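Local coordinates for protein putative isochorismatase (Burkholderia xenovorans, PDB 3OQP) that probably acts as a hydrolase of the isochorismatase-like family, related to nicotinamidases, though its natural substrate is not established, at residues A[128-132]-A[133-137]; A[89-93]-A[94-98]; A[102-106]-A[107-111]. All coordinates share one frame; numbering follows the deposited sequence. Where two conformers were deposited one is given.

Contact 1: A[128-132]-A[133-137]; sequences NHAVH and SGLAV
Ser133 and Ala130 meet through one carbonyl oxygen. Ser133 has two conformers, and in one of them its hydroxyl OG donates to Ala130 O at 2.8 Å. There OG stands between its own backbone N and carbonyl carbon (chi1 83°), which turns it back toward the last helical turn. The backbone N of Ser133 also reaches Ala130 O, from above the carbonyl plane, and makes a weak bond to His129 O. Leu135 N bonds to Ala130 O at 3.1 Å. The amides of Ser133 and Leu135 thus share this oxygen at the end of helix 124-132, with the hydroxyl as a third donor in that conformer. Gly134 N bonds to Val131 O at 3.1 Å, and Gly134 has positive phi (97°). Together with the bond from Leu135 N this is a Schellman motif, which ends the helix and turns the chain into strand 136-140. The turn belongs to the alpha-beta fold, whose parallel sheet has that strand next to strand 111-115.

Between the helix and the strand the contact is apolar. The methyl CB of Ala130 touches Val137 CG2 at 3.7 Å and Leu135 CD1 at 4.0 Å. Leu135 also lays its CB against Ala130 O. The same CG2 of Val137 meets Val131 CG2 at 3.7 Å, so one methyl branch of the strand residue fits against two helix residues. The side chains of Val131 and Val137 cross at about a right angle. Leu112 of strand 111-115 and Phe95 also pack on Ala130.

On another side of the helix, His132 ND1 donates to Asn128 O at 2.9 Å. The oxygen lies in the imidazole plane, and His132 N reaches it from the opposite face of the carbonyl. NE2 bonds to the backbone N of Ser93 of the second subunit.

Contact 2: A[89-93]-A[94-98]; sequences KSLPS and AFTGT
Ser93 turns its hydroxyl forward to the amide of Phe95. From CB outward, the first partner beyond the neighbouring peptide is Thr96, whose OG1 lies 3.8 Å from Ser93 CB in plain packing. The hydroxyl OG is anti to the backbone N of Ser93 (chi1 173°), and this brings it in front of that amide. Phe95 N donates to Ser93 OG at 3.0 Å, with an N-H...O angle of 159°. The same oxygen sits near the plane of the Phe95 ring, at its edge, and is 3.5 Å from Phe95 CB. Its second polar partner is His129 of helix 124-132.

The stretch lies in the loop between strand 85-89 and helix 100-105 of the parallel alpha-beta fold. A type II beta turn runs from Phe95 to Thr98, with Gly97 at positive phi. Thr98 OG1 donates to Ala94 O at 2.7 Å, in the carbonyl plane and on a lone pair. A water bridges the two segments, donating to Ser93 O and to Thr96 O.

The Lys89 chain passes Ala94, its CD 3.7 Å from Ala94 CA. Beyond CD the chain bends at its last torsion (chi4 68°). This puts NZ within bonding distance of Leu91 O, at 2.9 Å, and of Pro92 O, which it meets from above the carbonyl plane at 3.1 Å. Asp13, in a salt bridge, Asn56 OD1 and OD1 of the 3-sulfinoalanine at position 122 are further partners of NZ. Its N-H groups must be shared among all these acceptors. Leu91 CD1 meets Thr96 CG2 at 3.8 Å, the two side chains crossing at about a right angle; His132 of the second subunit packs on both.

Contact 3: A[102-106]-A[107-111]; sequences GWLAA and RQIDT
Arg107 NH1 donates to Trp103 O at 3.1 Å, with an N-H...O angle of 158°. The oxygen lies at the edge of the guanidinium, close to its plane. This bond ties the arginine back to the last turn of helix 100-105. It also fixes the guanidinium over the indole of Trp103. The two planes are nearly parallel, 7° apart, with centres 3.6 Å from each other. CZ stands over the five-membered ring in a cation-pi contact. Further back, CD lies 3.5 Å from the centroid of the Trp103 six-membered ring, over its face, and makes a CH-pi contact there. The chain is extended from CG to NE and turns at the last torsion, which lays CD over the six-membered ring and the guanidinium over the five-membered one. Trp103 CG is anti to the backbone N (chi1 -172°), and this turns the indole toward the arginine. His85 stacks on the same tryptophan.

The backbone closes the helix next to this stack. Leu104 O accepts from two amides, which come from opposite faces of its carbonyl plane. Arg107 N is 3.0 Å from Leu104 O, and Ile109 N approaches the same oxygen to 3.1 Å. One residue along, Gln108 N bonds to Ala105 O.

Apolar packing lies beyond these bonds. Leu104 CD2 meets Ile109 CG1 at 4.0 Å, and Ile109 CG1 also rests against Leu104 O. Both side chains pack on Ala8 of strand 7-12, so the link faces the parallel sheet.

Gln108 has positive phi and is the C-prime residue. The bonds from Ile109 N and Gln108 N are those of a Schellman motif, which here ends helix 100-105 within an alpha-to-beta connection leading to strand 111-115.

Contacts 1 and 3 each contain a Schellman motif at the end of a helix that leads into a strand of the parallel sheet. Their centres are about 12 Å apart. They join where Ala136 N probably bonds to Asp110 O at 3.0 Å. Contact 2 meets contact 1 through His129 ND1 and Ser93 OG, 2.6 Å apart, and both reach the second subunit. Contacts 2 and 3 touch more lightly, Phe95 CE1 lying 4.1 Å from Leu104 CD1. Contact 2 reaches the probable active site through Lys89. Lys89, Asp13 and the oxidised Cys122 would match the family's Asp-Lys-Cys triad. The side chain of Lys89 is about 3 Å from a bound tetraethylene glycol, probably from the crystallisation liquor.

Contact 1: A[128-132]-A[133-137]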
# COMPACT_ATOMS: atom_id res chain seq x y z
N ASN A 128 1.92 -5.40 -3.00
CA ASN A 128 2.21 -5.73 -1.61
C ASN A 128 2.21 -7.24 -1.43
O ASN A 128 3.14 -7.81 -0.83
CB ASN A 128 1.16 -5.13 -0.65
CG ASN A 128 1.46 -5.46 0.82
OD1 ASN A 128 2.52 -5.12 1.24
ND2 ASN A 128 0.55 -6.15 1.59
N HIS A 129 1.22 -7.92 -2.01
CA HIS A 129 1.17 -9.37 -1.94
C HIS A 129 2.37 -9.98 -2.66
O HIS A 129 3.02 -10.90 -2.16
CB HIS A 129 -0.15 -9.89 -2.51
CG HIS A 129 -1.27 -9.87 -1.53
ND1 HIS A 129 -2.58 -9.60 -1.90
CD2 HIS A 129 -1.31 -10.19 -0.22
CE1 HIS A 129 -3.35 -9.70 -0.83
NE2 HIS A 129 -2.62 -10.07 0.20
N ALA A 130 2.63 -9.50 -3.88
CA ALA A 130 3.77 -10.04 -4.65
C ALA A 130 5.09 -9.96 -3.92
O ALA A 130 5.82 -10.96 -3.84
CB ALA A 130 3.89 -9.34 -6.03
N VAL A 131 5.39 -8.78 -3.38
CA VAL A 131 6.66 -8.57 -2.66
C VAL A 131 6.79 -9.54 -1.47
O VAL A 131 7.83 -10.14 -1.26
CB VAL A 131 6.82 -7.09 -2.18
CG1 VAL A 131 8.00 -6.94 -1.16
CG2 VAL A 131 6.92 -6.20 -3.41
N HIS A 132 5.73 -9.66 -0.69
CA HIS A 132 5.80 -10.49 0.52
C HIS A 132 5.73 -11.98 0.20
O HIS A 132 6.02 -12.80 1.09
CB HIS A 132 4.71 -10.07 1.51
CG HIS A 132 4.99 -8.78 2.16
ND1 HIS A 132 4.57 -7.57 1.64
CD2 HIS A 132 5.65 -8.49 3.30
CE1 HIS A 132 4.99 -6.61 2.43
NE2 HIS A 132 5.62 -7.14 3.46
N SER A 133 5.46 -12.33 -1.05
CA SER A 133 5.54 -13.71 -1.56
C SER A 133 6.93 -14.04 -2.14
O SER A 133 7.21 -15.16 -2.51
CB SER A 133 4.49 -14.00 -2.63
OG SER A 133 4.87 -13.58 -3.94
N GLY A 134 7.80 -13.05 -2.23
CA GLY A 134 9.11 -13.28 -2.81
C GLY A 134 9.33 -12.93 -4.27
O GLY A 134 10.40 -13.19 -4.81
N LEU A 135 8.34 -12.34 -4.91
CA LEU A 135 8.53 -11.89 -6.30
C LEU A 135 9.20 -10.52 -6.30
O LEU A 135 8.93 -9.69 -5.42
CB LEU A 135 7.18 -11.77 -6.99
CG LEU A 135 6.44 -13.05 -7.32
CD1 LEU A 135 5.01 -12.74 -7.75
CD2 LEU A 135 7.24 -13.70 -8.45
N ALA A 136 10.06 -10.28 -7.29
CA ALA A 136 10.47 -8.92 -7.62
C ALA A 136 9.32 -8.27 -8.35
O ALA A 136 8.54 -8.98 -9.02
CB ALA A 136 11.71 -8.98 -8.48
N VAL A 137 9.18 -6.96 -8.23
CA VAL A 137 8.08 -6.26 -8.83
C VAL A 137 8.62 -5.05 -9.58
O VAL A 137 9.59 -4.40 -9.13
CB VAL A 137 7.07 -5.76 -7.79
CG1 VAL A 137 5.93 -4.92 -8.46
CG2 VAL A 137 6.49 -6.95 -7.03

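Contact 2: A[89-93]-A[94-98]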
# COMPACT_ATOMS: atom_id res chain seq x y z
N LYS A 89 -11.43 -10.53 -10.38
CA LYS A 89 -11.33 -10.24 -8.94
C LYS A 89 -12.47 -9.30 -8.51
O LYS A 89 -13.08 -8.63 -9.34
CB LYS A 89 -9.96 -9.66 -8.55
CG LYS A 89 -9.74 -8.26 -9.09
CD LYS A 89 -8.35 -7.74 -8.74
CE LYS A 89 -8.17 -6.31 -9.13
NZ LYS A 89 -8.98 -5.37 -8.34
N SER A 90 -12.69 -9.28 -7.20
CA SER A 90 -13.64 -8.43 -6.51
C SER A 90 -13.03 -7.81 -5.24
O SER A 90 -13.76 -7.38 -4.33
CB SER A 90 -14.88 -9.26 -6.15
OG SER A 90 -15.57 -9.56 -7.31
N LEU A 91 -11.71 -7.89 -5.12
CA LEU A 91 -10.93 -7.26 -4.07
C LEU A 91 -9.81 -6.49 -4.75
O LEU A 91 -9.52 -6.75 -5.90
CB LEU A 91 -10.26 -8.33 -3.16
CG LEU A 91 -11.21 -9.15 -2.31
CD1 LEU A 91 -10.45 -10.30 -1.67
CD2 LEU A 91 -11.86 -8.25 -1.27
N PRO A 92 -9.16 -5.55 -4.03
CA PRO A 92 -8.05 -4.83 -4.65
C PRO A 92 -6.92 -5.70 -5.20
O PRO A 92 -6.54 -5.55 -6.37
CB PRO A 92 -7.59 -3.87 -3.52
CG PRO A 92 -8.88 -3.70 -2.71
CD PRO A 92 -9.54 -5.02 -2.72
N SER A 93 -6.50 -6.69 -4.43
CA SER A 93 -5.39 -7.52 -4.86
C SER A 93 -5.85 -8.62 -5.86
O SER A 93 -6.84 -9.31 -5.66
CB SER A 93 -4.78 -8.26 -3.70
OG SER A 93 -3.81 -9.20 -4.17
N ALA A 94 -5.10 -8.76 -6.95
CA ALA A 94 -5.31 -9.76 -7.98
C ALA A 94 -4.87 -11.15 -7.51
O ALA A 94 -5.21 -12.14 -8.17
CB ALA A 94 -4.57 -9.40 -9.24
N PHE A 95 -4.23 -11.26 -6.35
CA PHE A 95 -3.82 -12.57 -5.83
C PHE A 95 -4.83 -13.27 -4.95
O PHE A 95 -4.89 -14.48 -4.99
CB PHE A 95 -2.53 -12.40 -5.00
CG PHE A 95 -1.26 -12.19 -5.82
CD1 PHE A 95 -0.60 -13.27 -6.35
CD2 PHE A 95 -0.76 -10.94 -6.05
CE1 PHE A 95 0.55 -13.12 -7.09
CE2 PHE A 95 0.41 -10.75 -6.81
CZ PHE A 95 1.07 -11.82 -7.30
N THR A 96 -5.52 -12.52 -4.11
CA THR A 96 -6.32 -13.16 -3.06
C THR A 96 -7.42 -14.06 -3.56
O THR A 96 -8.34 -13.63 -4.20
CB THR A 96 -6.92 -12.13 -2.09
OG1 THR A 96 -5.87 -11.28 -1.63
CG2 THR A 96 -7.71 -12.76 -0.93
N GLY A 97 -7.20 -15.33 -3.31
CA GLY A 97 -8.10 -16.37 -3.64
C GLY A 97 -8.08 -16.80 -5.10
O GLY A 97 -8.89 -17.65 -5.45
N THR A 98 -7.21 -16.20 -5.93
CA THR A 98 -7.23 -16.44 -7.38
C THR A 98 -6.19 -17.48 -7.77
O THR A 98 -5.46 -17.99 -6.90
CB THR A 98 -6.97 -15.14 -8.16
OG1 THR A 98 -5.58 -14.80 -8.07
CG2 THR A 98 -7.87 -13.95 -7.63
O HOH W 1 -8.81 -11.22 -5.37

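Contact 3: A[102-106]-A[107-111]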
# COMPACT_ATOMS: atom_id res chain seq x y z
N GLY A 102 -0.12 -19.33 -8.49
CA GLY A 102 0.20 -20.63 -9.09
C GLY A 102 0.53 -20.54 -10.57
O GLY A 102 1.44 -21.17 -11.07
N TRP A 103 -0.20 -19.68 -11.29
CA TRP A 103 -0.02 -19.59 -12.72
C TRP A 103 1.35 -19.03 -13.01
O TRP A 103 2.08 -19.49 -13.91
CB TRP A 103 -1.15 -18.76 -13.37
CG TRP A 103 -1.13 -18.79 -14.86
CD1 TRP A 103 -1.81 -19.67 -15.66
CD2 TRP A 103 -0.45 -17.89 -15.74
NE1 TRP A 103 -1.56 -19.41 -16.97
CE2 TRP A 103 -0.71 -18.34 -17.06
CE3 TRP A 103 0.44 -16.84 -15.55
CZ2 TRP A 103 -0.18 -17.73 -18.17
CZ3 TRP A 103 0.96 -16.22 -16.69
CH2 TRP A 103 0.62 -16.66 -17.96
N LEU A 104 1.69 -17.95 -12.30
CA LEU A 104 3.02 -17.35 -12.39
C LEU A 104 4.13 -18.34 -12.06
O LEU A 104 5.14 -18.45 -12.77
CB LEU A 104 3.10 -16.11 -11.48
CG LEU A 104 2.20 -14.91 -11.81
CD1 LEU A 104 2.29 -13.91 -10.68
CD2 LEU A 104 2.53 -14.26 -13.19
N ALA A 105 3.98 -19.09 -10.96
CA ALA A 105 5.00 -20.03 -10.54
C ALA A 105 5.25 -21.13 -11.55
O ALA A 105 6.39 -21.52 -11.78
CB ALA A 105 4.68 -20.59 -9.17
N ALA A 106 4.18 -21.52 -12.23
CA ALA A 106 4.22 -22.59 -13.24
C ALA A 106 4.99 -22.11 -14.48
O ALA A 106 5.34 -22.91 -15.34
CB ALA A 106 2.77 -23.07 -13.61
N ARG A 107 5.23 -20.81 -14.58
CA ARG A 107 5.93 -20.22 -15.74
C ARG A 107 7.27 -19.64 -15.32
O ARG A 107 7.90 -18.81 -16.03
CB ARG A 107 5.01 -19.20 -16.42
CG ARG A 107 4.08 -19.97 -17.29
CD ARG A 107 2.83 -19.35 -17.43
NE ARG A 107 1.97 -20.24 -18.20
CZ ARG A 107 1.14 -21.13 -17.64
NH1 ARG A 107 1.02 -21.22 -16.31
NH2 ARG A 107 0.36 -21.87 -18.40
N GLN A 108 7.69 -20.04 -14.14
CA GLN A 108 9.00 -19.60 -13.64
C GLN A 108 9.14 -18.07 -13.43
O GLN A 108 10.23 -17.52 -13.43
CB GLN A 108 10.19 -20.00 -14.63
CG GLN A 108 10.26 -21.36 -15.13
CD GLN A 108 11.62 -21.69 -15.69
OE1 GLN A 108 12.11 -21.09 -16.69
NE2 GLN A 108 12.21 -22.68 -15.09
N ILE A 109 8.02 -17.38 -13.26
CA ILE A 109 8.09 -15.92 -13.14
C ILE A 109 8.79 -15.50 -11.87
O ILE A 109 8.41 -15.96 -10.77
CB ILE A 109 6.67 -15.32 -13.20
CG1 ILE A 109 5.96 -15.72 -14.50
CG2 ILE A 109 6.70 -13.78 -12.94
CD1 ILE A 109 6.66 -15.35 -15.81
N ASP A 110 9.80 -14.63 -11.98
CA ASP A 110 10.49 -14.10 -10.83
C ASP A 110 10.23 -12.61 -10.67
O ASP A 110 10.59 -12.03 -9.62
CB ASP A 110 12.00 -14.44 -10.79
CG ASP A 110 12.82 -13.83 -11.89
OD1 ASP A 110 12.35 -12.94 -12.64
OD2 ASP A 110 14.00 -14.28 -12.00
N THR A 111 9.59 -11.99 -11.66
CA THR A 111 9.43 -10.53 -11.75
C THR A 111 8.05 -10.21 -12.30
O THR A 111 7.73 -10.66 -13.40
CB THR A 111 10.51 -9.89 -12.64
OG1 THR A 111 11.79 -10.29 -12.18
CG2 THR A 111 10.47 -8.37 -12.63